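Mandelate racemase/muconate lactonizing enzyme/Enolase superfamily (Rhodobacter sphaeroides, PDB 2HZG) belongs to the enolase superfamily and pairs an enolase-type N-terminal domain with a TIM-barrel-like domain that binds a metal ion. Local coordinates at residues Gly105-Leu110 with Gly282-Ala287; Leu224-Pro229 with Val248-Gly253; Leu312-Gln317 with Pro360-Gln365. One frame throughout, in Å; residues are numbered along the deposited sequence.

Contact 1 of 3, residues Gly105-Leu110 with Gly282-Ala287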
ATOM      1  N   GLY A 105       8.775  11.801  -2.993  1.00 14.07           N
ATOM      2  CA  GLY A 105      10.017  12.581  -3.025  1.00 14.30           C
ATOM      3  C   GLY A 105      10.244  13.238  -4.385  1.00 15.02           C
ATOM      4  O   GLY A 105      10.706  14.370  -4.456  1.00 13.73           O
ATOM      5  N   ILE A 106       9.898  12.517  -5.457  1.00 15.10           N
ATOM      6  CA  ILE A 106      10.016  13.035  -6.830  1.00 15.13           C
ATOM      7  C   ILE A 106       9.087  14.214  -7.035  1.00 15.30           C
ATOM      8  O   ILE A 106       9.509  15.251  -7.514  1.00 15.88           O
ATOM      9  CB  ILE A 106       9.701  11.940  -7.881  1.00 14.69           C
ATOM     10  CG1 ILE A 106      10.794  10.869  -7.852  1.00 15.02           C
ATOM     11  CG2 ILE A 106       9.517  12.546  -9.328  1.00 14.90           C
ATOM     12  CD1 ILE A 106      10.386   9.560  -8.463  1.00 13.99           C
ATOM     13  N   GLU A 107       7.829  14.047  -6.648  1.00 14.44           N
ATOM     14  CA  GLU A 107       6.797  15.048  -6.852  1.00 14.68           C
ATOM     15  C   GLU A 107       7.124  16.350  -6.088  1.00 14.58           C
ATOM     16  O   GLU A 107       7.032  17.445  -6.646  1.00 14.20           O
ATOM     17  CB  GLU A 107       5.429  14.449  -6.460  1.00 14.47           C
ATOM     18  CG  GLU A 107       4.179  15.236  -6.916  1.00 13.49           C
ATOM     19  CD  GLU A 107       3.777  16.333  -5.922  1.00 14.61           C
ATOM     20  OE1 GLU A 107       4.550  16.659  -4.959  1.00 14.52           O
ATOM     21  OE2 GLU A 107       2.665  16.861  -6.081  1.00 14.90           O
ATOM     22  N   MET A 108       7.515  16.240  -4.820  1.00 14.22           N
ATOM     23  CA  MET A 108       7.885  17.439  -4.084  1.00 14.04           C
ATOM     24  C   MET A 108       9.138  18.117  -4.668  1.00 14.13           C
ATOM     25  O   MET A 108       9.217  19.344  -4.641  1.00 14.33           O
ATOM     26  CB  MET A 108       8.005  17.186  -2.566  1.00 14.66           C
ATOM     27  CG  MET A 108       9.248  16.489  -2.107  1.00 14.89           C
ATOM     28  SD  MET A 108       9.381  16.364  -0.298  1.00 15.83           S
ATOM     29  CE  MET A 108       7.916  15.370   0.033  1.00 15.59           C
ATOM     30  N   ALA A 109      10.079  17.324  -5.211  1.00 13.31           N
ATOM     31  CA  ALA A 109      11.275  17.870  -5.884  1.00 13.70           C
ATOM     32  C   ALA A 109      10.904  18.663  -7.135  1.00 14.21           C
ATOM     33  O   ALA A 109      11.602  19.609  -7.496  1.00 14.94           O
ATOM     34  CB  ALA A 109      12.279  16.744  -6.243  1.00 13.05           C
ATOM     35  N   LEU A 110       9.804  18.275  -7.787  1.00 13.95           N
ATOM     36  CA  LEU A 110       9.260  19.021  -8.927  1.00 14.11           C
ATOM     37  C   LEU A 110       8.715  20.390  -8.537  1.00 13.84           C
ATOM     38  O   LEU A 110       8.967  21.381  -9.236  1.00 14.40           O
ATOM     39  CB  LEU A 110       8.180  18.204  -9.673  1.00 14.07           C
ATOM     40  CG  LEU A 110       8.628  16.852 -10.222  1.00 14.79           C
ATOM     41  CD1 LEU A 110       7.510  16.259 -11.090  1.00 15.42           C
ATOM     42  CD2 LEU A 110       9.928  17.033 -11.002  1.00 14.70           C
ATOM     43  N   GLY A 282       2.421  10.892  -1.800  1.00 16.29           N
ATOM     44  CA  GLY A 282       2.610  11.237  -3.210  1.00 16.85           C
ATOM     45  C   GLY A 282       3.000  12.694  -3.431  1.00 17.38           C
ATOM     46  O   GLY A 282       2.948  13.189  -4.556  1.00 17.85           O
ATOM     47  N   GLY A 283       3.386  13.388  -2.352  1.00 16.83           N
ATOM     48  CA  GLY A 283       3.874  14.752  -2.448  1.00 15.85           C
ATOM     49  C   GLY A 283       2.834  15.805  -2.136  1.00 15.46           C
ATOM     50  O   GLY A 283       1.860  15.545  -1.428  1.00 14.23           O
ATOM     51  N   LEU A 284       3.054  17.006  -2.667  1.00 14.89           N
ATOM     52  CA  LEU A 284       2.262  18.183  -2.292  1.00 15.15           C
ATOM     53  C   LEU A 284       0.862  18.141  -2.881  1.00 14.70           C
ATOM     54  O   LEU A 284      -0.092  18.570  -2.237  1.00 14.70           O
ATOM     55  CB  LEU A 284       2.968  19.475  -2.733  1.00 14.79           C
ATOM     56  CG  LEU A 284       4.078  20.072  -1.824  1.00 17.21           C
ATOM     57  CD1 LEU A 284       5.042  19.053  -1.249  1.00 18.31           C
ATOM     58  CD2 LEU A 284       4.836  21.230  -2.499  1.00 15.67           C
ATOM     59  N   GLY A 285       0.758  17.657  -4.114  1.00 14.52           N
ATOM     60  CA  GLY A 285      -0.527  17.582  -4.805  1.00 15.03           C
ATOM     61  C   GLY A 285      -1.603  16.854  -4.017  1.00 14.22           C
ATOM     62  O   GLY A 285      -2.645  17.443  -3.721  1.00 14.81           O
ATOM     63  N   PRO A 286      -1.393  15.549  -3.732  1.00 14.45           N
ATOM     64  CA  PRO A 286      -2.387  14.777  -2.958  1.00 14.66           C
ATOM     65  C   PRO A 286      -2.629  15.378  -1.579  1.00 14.71           C
ATOM     66  O   PRO A 286      -3.762  15.396  -1.121  1.00 15.50           O
ATOM     67  CB  PRO A 286      -1.750  13.386  -2.845  1.00 13.86           C
ATOM     68  CG  PRO A 286      -0.847  13.317  -4.043  1.00 15.14           C
ATOM     69  CD  PRO A 286      -0.277  14.693  -4.171  1.00 14.16           C
ATOM     70  N   ALA A 287      -1.570  15.887  -0.941  1.00 15.03           N
ATOM     71  CA  ALA A 287      -1.698  16.516   0.360  1.00 15.26           C
ATOM     72  C   ALA A 287      -2.599  17.755   0.326  1.00 15.21           C
ATOM     73  O   ALA A 287      -3.452  17.926   1.181  1.00 15.41           O
ATOM     74  CB  ALA A 287      -0.311  16.869   0.889  1.00 14.65           C
TER
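Glu-107 reaches from helix 99-118 to the first turn of helix 284-297 and takes two backbone N-H groups with its carboxylate. Leu-284 N donates to Glu-107 OE1 at 2.8 Å, meeting the oxygen from above the carboxylate plane, 38° out of it. Gly-285 N donates to Glu-107 OE2 at 2.9 Å on the syn side, but tilted 29° out of that plane. Both N-H groups belong to the start of a helix, where no preceding turn supplies acceptors. The carboxylate fills that role, and the positive end of the helix dipole should favour its negative charge. CG of Glu-107 lies anti to the backbone N (chi1 -166°), and the bend at chi2 turns the carboxylate to face the two N-H groups. Trp-111 NE1 is a further donor to OE2, one turn on.

Gly-283 sits at the N-cap, where its CA approaches Glu-107 OE1 to 3.2 Å; with no side chain there, the carboxylate can come this close. Gly-282, with positive phi, is the first residue past helix 278-281. Its carbonyl O lies 3.4 Å from Glu-107 CG.

Apolar packing lies beside the bonds: Met-108 CB touches Leu-284 CD1 at 3.7 Å. Both side chains rest on Cys-278 of helix 278-281 and Ala-314 of helix 309-316. The contact thus ties a helix of the N-terminal domain to the barrel domain, while Ile-106 and Ala-109 pack against strand 27-35.

Contact 2 of 3, residues Leu224-Pro229 with Val248-Gly253. With NA (sodium ion), chain C.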
ATOM      1  N   LEU A 224      -5.254  16.451  24.188  1.00 16.70           N
ATOM      2  CA  LEU A 224      -6.011  16.997  23.060  1.00 17.29           C
ATOM      3  C   LEU A 224      -6.451  15.917  22.051  1.00 16.64           C
ATOM      4  O   LEU A 224      -7.607  15.889  21.629  1.00 15.91           O
ATOM      5  CB  LEU A 224      -5.191  18.094  22.356  1.00 17.75           C
ATOM      6  CG  LEU A 224      -5.760  18.744  21.083  1.00 20.65           C
ATOM      7  CD1 LEU A 224      -7.024  19.549  21.395  1.00 23.19           C
ATOM      8  CD2 LEU A 224      -4.699  19.618  20.378  1.00 23.82           C
ATOM      9  N   TRP A 225      -5.515  15.057  21.641  1.00 16.26           N
ATOM     10  CA  TRP A 225      -5.848  14.021  20.697  1.00 15.68           C
ATOM     11  C   TRP A 225      -5.057  12.759  20.957  1.00 15.21           C
ATOM     12  O   TRP A 225      -3.977  12.777  21.576  1.00 15.52           O
ATOM     13  CB  TRP A 225      -5.707  14.491  19.223  1.00 15.45           C
ATOM     14  CG  TRP A 225      -4.275  14.562  18.653  1.00 16.23           C
ATOM     15  CD1 TRP A 225      -3.343  13.545  18.582  1.00 16.36           C
ATOM     16  CD2 TRP A 225      -3.659  15.704  18.030  1.00 15.25           C
ATOM     17  NE1 TRP A 225      -2.181  14.007  17.968  1.00 15.81           N
ATOM     18  CE2 TRP A 225      -2.361  15.321  17.620  1.00 13.77           C
ATOM     19  CE3 TRP A 225      -4.087  17.016  17.779  1.00 14.72           C
ATOM     20  CZ2 TRP A 225      -1.483  16.212  16.986  1.00 13.55           C
ATOM     21  CZ3 TRP A 225      -3.225  17.887  17.149  1.00 16.06           C
ATOM     22  CH2 TRP A 225      -1.936  17.478  16.752  1.00 13.80           C
ATOM     23  N   LEU A 226      -5.635  11.664  20.484  1.00 14.61           N
ATOM     24  CA  LEU A 226      -5.033  10.351  20.517  1.00 14.35           C
ATOM     25  C   LEU A 226      -4.825   9.970  19.074  1.00 14.15           C
ATOM     26  O   LEU A 226      -5.777   9.843  18.316  1.00 14.67           O
ATOM     27  CB  LEU A 226      -5.972   9.355  21.213  1.00 13.73           C
ATOM     28  CG  LEU A 226      -5.536   7.888  21.142  1.00 14.60           C
ATOM     29  CD1 LEU A 226      -4.200   7.681  21.884  1.00 13.83           C
ATOM     30  CD2 LEU A 226      -6.670   6.980  21.677  1.00 15.14           C
ATOM     31  N   GLU A 227      -3.562   9.788  18.703  1.00 14.93           N
ATOM     32  CA  GLU A 227      -3.155   9.635  17.310  1.00 13.89           C
ATOM     33  C   GLU A 227      -2.874   8.170  16.968  1.00 13.71           C
ATOM     34  O   GLU A 227      -2.272   7.439  17.758  1.00 13.44           O
ATOM     35  CB  GLU A 227      -1.930  10.523  17.070  1.00 14.48           C
ATOM     36  CG  GLU A 227      -1.266  10.405  15.718  1.00 14.04           C
ATOM     37  CD  GLU A 227      -0.186  11.454  15.522  1.00 16.04           C
ATOM     38  OE1 GLU A 227      -0.245  12.533  16.153  1.00 15.13           O
ATOM     39  OE2 GLU A 227       0.711  11.210  14.690  1.00 19.31           O
ATOM     40  N   GLU A 228      -3.358   7.744  15.802  1.00 13.93           N
ATOM     41  CA  GLU A 228      -3.125   6.385  15.293  1.00 15.35           C
ATOM     42  C   GLU A 228      -3.426   5.277  16.308  1.00 14.62           C
ATOM     43  O   GLU A 228      -2.551   4.446  16.577  1.00 14.40           O
ATOM     44  CB  GLU A 228      -1.672   6.235  14.795  1.00 15.65           C
ATOM     45  CG  GLU A 228      -1.376   6.988  13.496  1.00 19.93           C
ATOM     46  CD  GLU A 228      -0.511   6.165  12.546  1.00 24.33           C
ATOM     47  OE1 GLU A 228      -1.058   5.702  11.488  1.00 22.97           O
ATOM     48  OE2 GLU A 228       0.696   5.945  12.882  1.00 22.23           O
ATOM     49  N   PRO A 229      -4.650   5.257  16.889  1.00 14.77           N
ATOM     50  CA  PRO A 229      -4.883   4.161  17.865  1.00 15.16           C
ATOM     51  C   PRO A 229      -4.813   2.752  17.237  1.00 14.90           C
ATOM     52  O   PRO A 229      -4.493   1.796  17.924  1.00 14.56           O
ATOM     53  CB  PRO A 229      -6.311   4.435  18.392  1.00 14.85           C
ATOM     54  CG  PRO A 229      -6.958   5.296  17.293  1.00 14.76           C
ATOM     55  CD  PRO A 229      -5.835   6.129  16.718  1.00 14.26           C
ATOM     56  N   VAL A 248     -10.914  13.636  24.632  1.00 20.80           N
ATOM     57  CA  VAL A 248      -9.782  13.458  23.725  1.00 19.95           C
ATOM     58  C   VAL A 248     -10.318  13.079  22.344  1.00 20.26           C
ATOM     59  O   VAL A 248     -11.184  12.197  22.207  1.00 20.48           O
ATOM     60  CB  VAL A 248      -8.765  12.411  24.266  1.00 20.13           C
ATOM     61  CG1 VAL A 248      -9.396  11.017  24.394  1.00 18.61           C
ATOM     62  CG2 VAL A 248      -7.485  12.366  23.413  1.00 17.86           C
ATOM     63  N   ARG A 249      -9.816  13.756  21.324  1.00 19.59           N
ATOM     64  CA  ARG A 249     -10.242  13.478  19.960  1.00 19.55           C
ATOM     65  C   ARG A 249      -9.306  12.484  19.302  1.00 18.35           C
ATOM     66  O   ARG A 249      -8.207  12.250  19.801  1.00 18.17           O
ATOM     67  CB  ARG A 249     -10.352  14.795  19.183  1.00 19.98           C
ATOM     68  CG  ARG A 249     -11.487  15.655  19.763  1.00 23.91           C
ATOM     69  CD  ARG A 249     -11.375  17.088  19.315  1.00 30.69           C
ATOM     70  NE  ARG A 249     -11.774  17.234  17.916  1.00 34.49           N
ATOM     71  CZ  ARG A 249     -11.687  18.365  17.223  1.00 36.71           C
ATOM     72  NH1 ARG A 249     -11.191  19.463  17.791  1.00 36.17           N
ATOM     73  NH2 ARG A 249     -12.085  18.389  15.956  1.00 36.75           N
ATOM     74  N   ILE A 250      -9.752  11.869  18.207  1.00 16.87           N
ATOM     75  CA  ILE A 250      -8.923  10.889  17.508  1.00 15.73           C
ATOM     76  C   ILE A 250      -8.237  11.578  16.322  1.00 15.46           C
ATOM     77  O   ILE A 250      -8.829  12.427  15.652  1.00 14.94           O
ATOM     78  CB  ILE A 250      -9.734   9.615  17.059  1.00 15.78           C
ATOM     79  CG1 ILE A 250     -10.561   9.020  18.223  1.00 16.45           C
ATOM     80  CG2 ILE A 250      -8.809   8.548  16.440  1.00 14.92           C
ATOM     81  CD1 ILE A 250      -9.827   8.845  19.562  1.00 18.44           C
ATOM     82  N   ALA A 251      -6.974  11.241  16.114  1.00 15.61           N
ATOM     83  CA  ALA A 251      -6.205  11.798  15.003  1.00 15.74           C
ATOM     84  C   ALA A 251      -5.557  10.678  14.230  1.00 15.24           C
ATOM     85  O   ALA A 251      -5.267   9.616  14.783  1.00 15.51           O
ATOM     86  CB  ALA A 251      -5.130  12.780  15.518  1.00 15.24           C
ATOM     87  N   GLY A 252      -5.326  10.908  12.942  1.00 15.71           N
ATOM     88  CA  GLY A 252      -4.542   9.966  12.151  1.00 15.23           C
ATOM     89  C   GLY A 252      -4.411  10.433  10.720  1.00 15.53           C
ATOM     90  O   GLY A 252      -4.812  11.555  10.387  1.00 15.41           O
ATOM     91  N   GLY A 253      -3.883   9.548   9.872  1.00 15.74           N
ATOM     92  CA  GLY A 253      -3.711   9.832   8.458  1.00 15.52           C
ATOM     93  C   GLY A 253      -2.277   9.807   7.978  1.00 16.44           C
ATOM     94  O   GLY A 253      -2.035   9.819   6.769  1.00 16.27           O
TER
HETATM   95 NA    NA C1101       2.596   9.848  14.397  1.00 22.84          NA
HETATM   96  O   HOH W   1      -2.694   6.722   9.474  1.00 21.07           O
HETATM   97  O   HOH W   2       1.777   7.142  14.711  1.00 18.20           O
HETATM   98  O   HOH W   3       4.585   8.710  13.499  1.00 18.95           O
HETATM   99  O   HOH W   4       4.300  11.754  14.639  1.00 19.08           O
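Trp-225, Leu-226 and Glu-227 pair in parallel register with Arg-249, Ile-250 and Ala-251. The strands are neighbours in the TIM-barrel-like sheet, joined by helix 235-242 in a beta-alpha-beta unit. Four backbone hydrogen bonds hold them: Arg-249 N to Leu-224 O, Leu-226 N to Arg-249 O (2.7 Å), Ala-251 N to Leu-226 O, and Glu-228 N to Ala-251 O.

Apolar contacts differ on the two faces. On that of Leu-226 and Ile-250, Pro-229 CG meets Ile-250 CG2 at 3.8 Å, under helix 235-242. On the other, the Ala-251 methyl lies over the five-membered ring of Trp-225 in a CH-pi contact, with CB 3.8 Å from the ring centroid.

Glu-227 and Glu-228 bring carboxylates to the C-terminal end of strand 225-227. Glu-228 OE1 accepts from Gln-202 and, through a water, is linked to Gly-253 N. Trp-225 NE1 donates to the anti lone pair of Glu-227 OE1 at 3.0 Å, and Lys-165 forms a salt bridge with the same oxygen.

The metal site draws on Glu-227, Asp-199 and Glu-254, with three waters. CG of Glu-227 is anti to its backbone N (chi1 174°) and the chain stays extended, which brings OE2 to 2.3 Å from the sodium ion.

Contact 3 of 3, residues Leu312-Gln317 with Pro360-Gln365; sequences LSASLQ and PGLGLQ
Ser-313 opens the contact on helix 309-316 by donating from OG to the carbonyl O of Leu-362 at 2.6 Å. The hydroxyl lies in the carbonyl plane, on a lone pair. OG stands anti to the backbone N of Ser-313 (chi1 164°), directed at the loop 360-365. The serine CB meets Leu-364 CD1 at 3.9 Å.

Ala-314 offers a small surface one residue on. Leu-362 CD2 comes to 3.8 Å from its CA, and Ala-314 also touches Met-108 of helix 99-118.

Gln-317 completes the contact a turn later. The bend at chi2 (-65°) carries the amide back toward Ser-313, where NE2 donates to OG at 3.0 Å, with the oxygen in the amide plane. A water takes another N-H of NE2 and donates to Gly-361 O at 2.7 Å. The aliphatic part of Gln-317 lies across Leu-362, CG to CD2.

Helix 309-316 and the loop, with its type II' turn from Pro-360 to Gly-363, both belong to the TIM-barrel-like part of the chain; Asp-112 of helix 99-118 holds Leu-362 N. The buried Ser-313 hydroxyl gives one hydrogen bond and receives one, a relay that fixes the turn against the helix, while Leu-362 supplies the apolar fill.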
ATOM      1  N   LEU A 312       9.811  18.883   6.599  1.00 12.86           N
ATOM      2  CA  LEU A 312       8.953  19.848   7.306  1.00 13.33           C
ATOM      3  C   LEU A 312       8.387  20.890   6.357  1.00 13.25           C
ATOM      4  O   LEU A 312       7.188  21.123   6.329  1.00 13.17           O
ATOM      5  CB  LEU A 312       9.692  20.548   8.461  1.00 12.94           C
ATOM      6  CG  LEU A 312       8.914  21.600   9.282  1.00 14.24           C
ATOM      7  CD1 LEU A 312       7.577  21.056   9.888  1.00 13.77           C
ATOM      8  CD2 LEU A 312       9.841  22.155  10.384  1.00 13.15           C
ATOM      9  N   SER A 313       9.272  21.522   5.584  1.00 13.76           N
ATOM     10  CA  SER A 313       8.854  22.523   4.635  1.00 14.00           C
ATOM     11  C   SER A 313       7.802  21.931   3.709  1.00 13.83           C
ATOM     12  O   SER A 313       6.756  22.536   3.504  1.00 13.73           O
ATOM     13  CB  SER A 313      10.051  23.028   3.820  1.00 14.33           C
ATOM     14  OG  SER A 313       9.546  23.699   2.680  1.00 15.57           O
ATOM     15  N   ALA A 314       8.065  20.729   3.181  1.00 13.58           N
ATOM     16  CA  ALA A 314       7.151  20.125   2.212  1.00 14.47           C
ATOM     17  C   ALA A 314       5.793  19.873   2.831  1.00 14.32           C
ATOM     18  O   ALA A 314       4.772  20.161   2.223  1.00 14.44           O
ATOM     19  CB  ALA A 314       7.733  18.836   1.638  1.00 14.21           C
ATOM     20  N   SER A 315       5.782  19.377   4.071  1.00 15.32           N
ATOM     21  CA  SER A 315       4.518  19.021   4.709  1.00 15.58           C
ATOM     22  C   SER A 315       3.758  20.233   5.265  1.00 15.23           C
ATOM     23  O   SER A 315       2.591  20.113   5.595  1.00 15.52           O
ATOM     24  CB  SER A 315       4.699  17.904   5.738  1.00 15.31           C
ATOM     25  OG  SER A 315       4.914  16.615   5.090  1.00 17.62           O
ATOM     26  N   LEU A 316       4.418  21.388   5.342  1.00 15.17           N
ATOM     27  CA  LEU A 316       3.737  22.651   5.673  1.00 14.56           C
ATOM     28  C   LEU A 316       3.072  23.264   4.440  1.00 14.71           C
ATOM     29  O   LEU A 316       2.037  23.919   4.560  1.00 14.82           O
ATOM     30  CB  LEU A 316       4.708  23.658   6.288  1.00 15.10           C
ATOM     31  CG  LEU A 316       5.295  23.322   7.666  1.00 15.51           C
ATOM     32  CD1 LEU A 316       6.259  24.404   8.152  1.00 15.12           C
ATOM     33  CD2 LEU A 316       4.166  23.159   8.642  1.00 17.79           C
ATOM     34  N   GLN A 317       3.664  23.051   3.258  1.00 14.39           N
ATOM     35  CA  GLN A 317       3.134  23.652   2.020  1.00 14.68           C
ATOM     36  C   GLN A 317       1.613  23.466   1.847  1.00 14.25           C
ATOM     37  O   GLN A 317       0.915  24.434   1.578  1.00 14.88           O
ATOM     38  CB  GLN A 317       3.868  23.154   0.761  1.00 14.22           C
ATOM     39  CG  GLN A 317       5.405  23.279   0.758  1.00 13.93           C
ATOM     40  CD  GLN A 317       5.905  24.720   0.787  1.00 15.68           C
ATOM     41  OE1 GLN A 317       5.218  25.651   0.326  1.00 13.77           O
ATOM     42  NE2 GLN A 317       7.092  24.913   1.342  1.00 14.05           N
ATOM     43  N   PRO A 360      11.965  30.569  -2.467  1.00 19.31           N
ATOM     44  CA  PRO A 360      11.565  29.782  -3.654  1.00 18.60           C
ATOM     45  C   PRO A 360      11.545  28.264  -3.456  1.00 17.80           C
ATOM     46  O   PRO A 360      12.390  27.718  -2.735  1.00 17.09           O
ATOM     47  CB  PRO A 360      12.640  30.145  -4.695  1.00 18.28           C
ATOM     48  CG  PRO A 360      13.112  31.520  -4.277  1.00 19.12           C
ATOM     49  CD  PRO A 360      13.160  31.392  -2.762  1.00 19.36           C
ATOM     50  N   GLY A 361      10.614  27.596  -4.143  1.00 17.19           N
ATOM     51  CA  GLY A 361      10.426  26.156  -4.002  1.00 16.32           C
ATOM     52  C   GLY A 361      10.099  25.791  -2.564  1.00 15.39           C
ATOM     53  O   GLY A 361       9.278  26.434  -1.917  1.00 15.59           O
ATOM     54  N   LEU A 362      10.776  24.770  -2.057  1.00 14.95           N
ATOM     55  CA  LEU A 362      10.640  24.370  -0.662  1.00 14.42           C
ATOM     56  C   LEU A 362      11.426  25.284   0.285  1.00 14.60           C
ATOM     57  O   LEU A 362      11.329  25.145   1.505  1.00 14.43           O
ATOM     58  CB  LEU A 362      11.033  22.886  -0.486  1.00 14.09           C
ATOM     59  CG  LEU A 362      10.100  21.897  -1.229  1.00 14.85           C
ATOM     60  CD1 LEU A 362      10.563  20.428  -1.128  1.00 15.04           C
ATOM     61  CD2 LEU A 362       8.646  22.023  -0.742  1.00 13.03           C
ATOM     62  N   GLY A 363      12.224  26.196  -0.281  1.00 14.97           N
ATOM     63  CA  GLY A 363      12.787  27.312   0.485  1.00 15.33           C
ATOM     64  C   GLY A 363      13.985  26.966   1.352  1.00 16.41           C
ATOM     65  O   GLY A 363      14.381  27.766   2.204  1.00 17.16           O
ATOM     66  N   LEU A 364      14.582  25.796   1.119  1.00 16.54           N
ATOM     67  CA  LEU A 364      15.730  25.314   1.881  1.00 17.18           C
ATOM     68  C   LEU A 364      16.694  24.607   0.965  1.00 17.62           C
ATOM     69  O   LEU A 364      16.293  24.003  -0.038  1.00 17.64           O
ATOM     70  CB  LEU A 364      15.307  24.358   3.017  1.00 17.13           C
ATOM     71  CG  LEU A 364      14.376  24.963   4.076  1.00 17.16           C
ATOM     72  CD1 LEU A 364      13.716  23.863   4.882  1.00 16.88           C
ATOM     73  CD2 LEU A 364      15.114  25.977   4.996  1.00 15.94           C
ATOM     74  N   GLN A 365      17.968  24.683   1.313  1.00 17.25           N
ATOM     75  CA  GLN A 365      19.016  24.099   0.499  1.00 18.28           C
ATOM     76  C   GLN A 365      19.405  22.751   1.104  1.00 17.64           C
ATOM     77  O   GLN A 365      19.639  22.654   2.324  1.00 17.58           O
ATOM     78  CB  GLN A 365      20.220  25.060   0.481  1.00 18.55           C
ATOM     79  CG  GLN A 365      21.225  24.856  -0.650  1.00 23.77           C
ATOM     80  CD  GLN A 365      20.787  25.449  -1.997  1.00 28.08           C
ATOM     81  OE1 GLN A 365      21.451  25.224  -3.003  1.00 33.62           O
ATOM     82  NE2 GLN A 365      19.655  26.164  -2.028  1.00 30.04           N
TER
HETATM   83  O   HOH W   5       8.526  27.250   0.505  1.00 16.29           O

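All three contacts are largely buried, but their settings differ. Contact 2 lies within the barrel sheet and contributes one of the three protein ligands of the metal site. It sits across the chain's centre from both others, about 9 Å from contact 1 and about 10 Å from contact 3 at the nearest atoms. Contacts 1 and 3 adjoin: no helix is common to their segments, but helices 99-118 and 284-297 both touch helix 309-316, Met-108 SD meeting Ala-314 CB at 3.5 Å and Leu-284 CD2 lying against Gln-317 CG. Contact 1 relies on a carboxylate, probably charged, at a helix start, contact 3 on neutral hydroxyl, amide and water, contact 2 on backbone pairing.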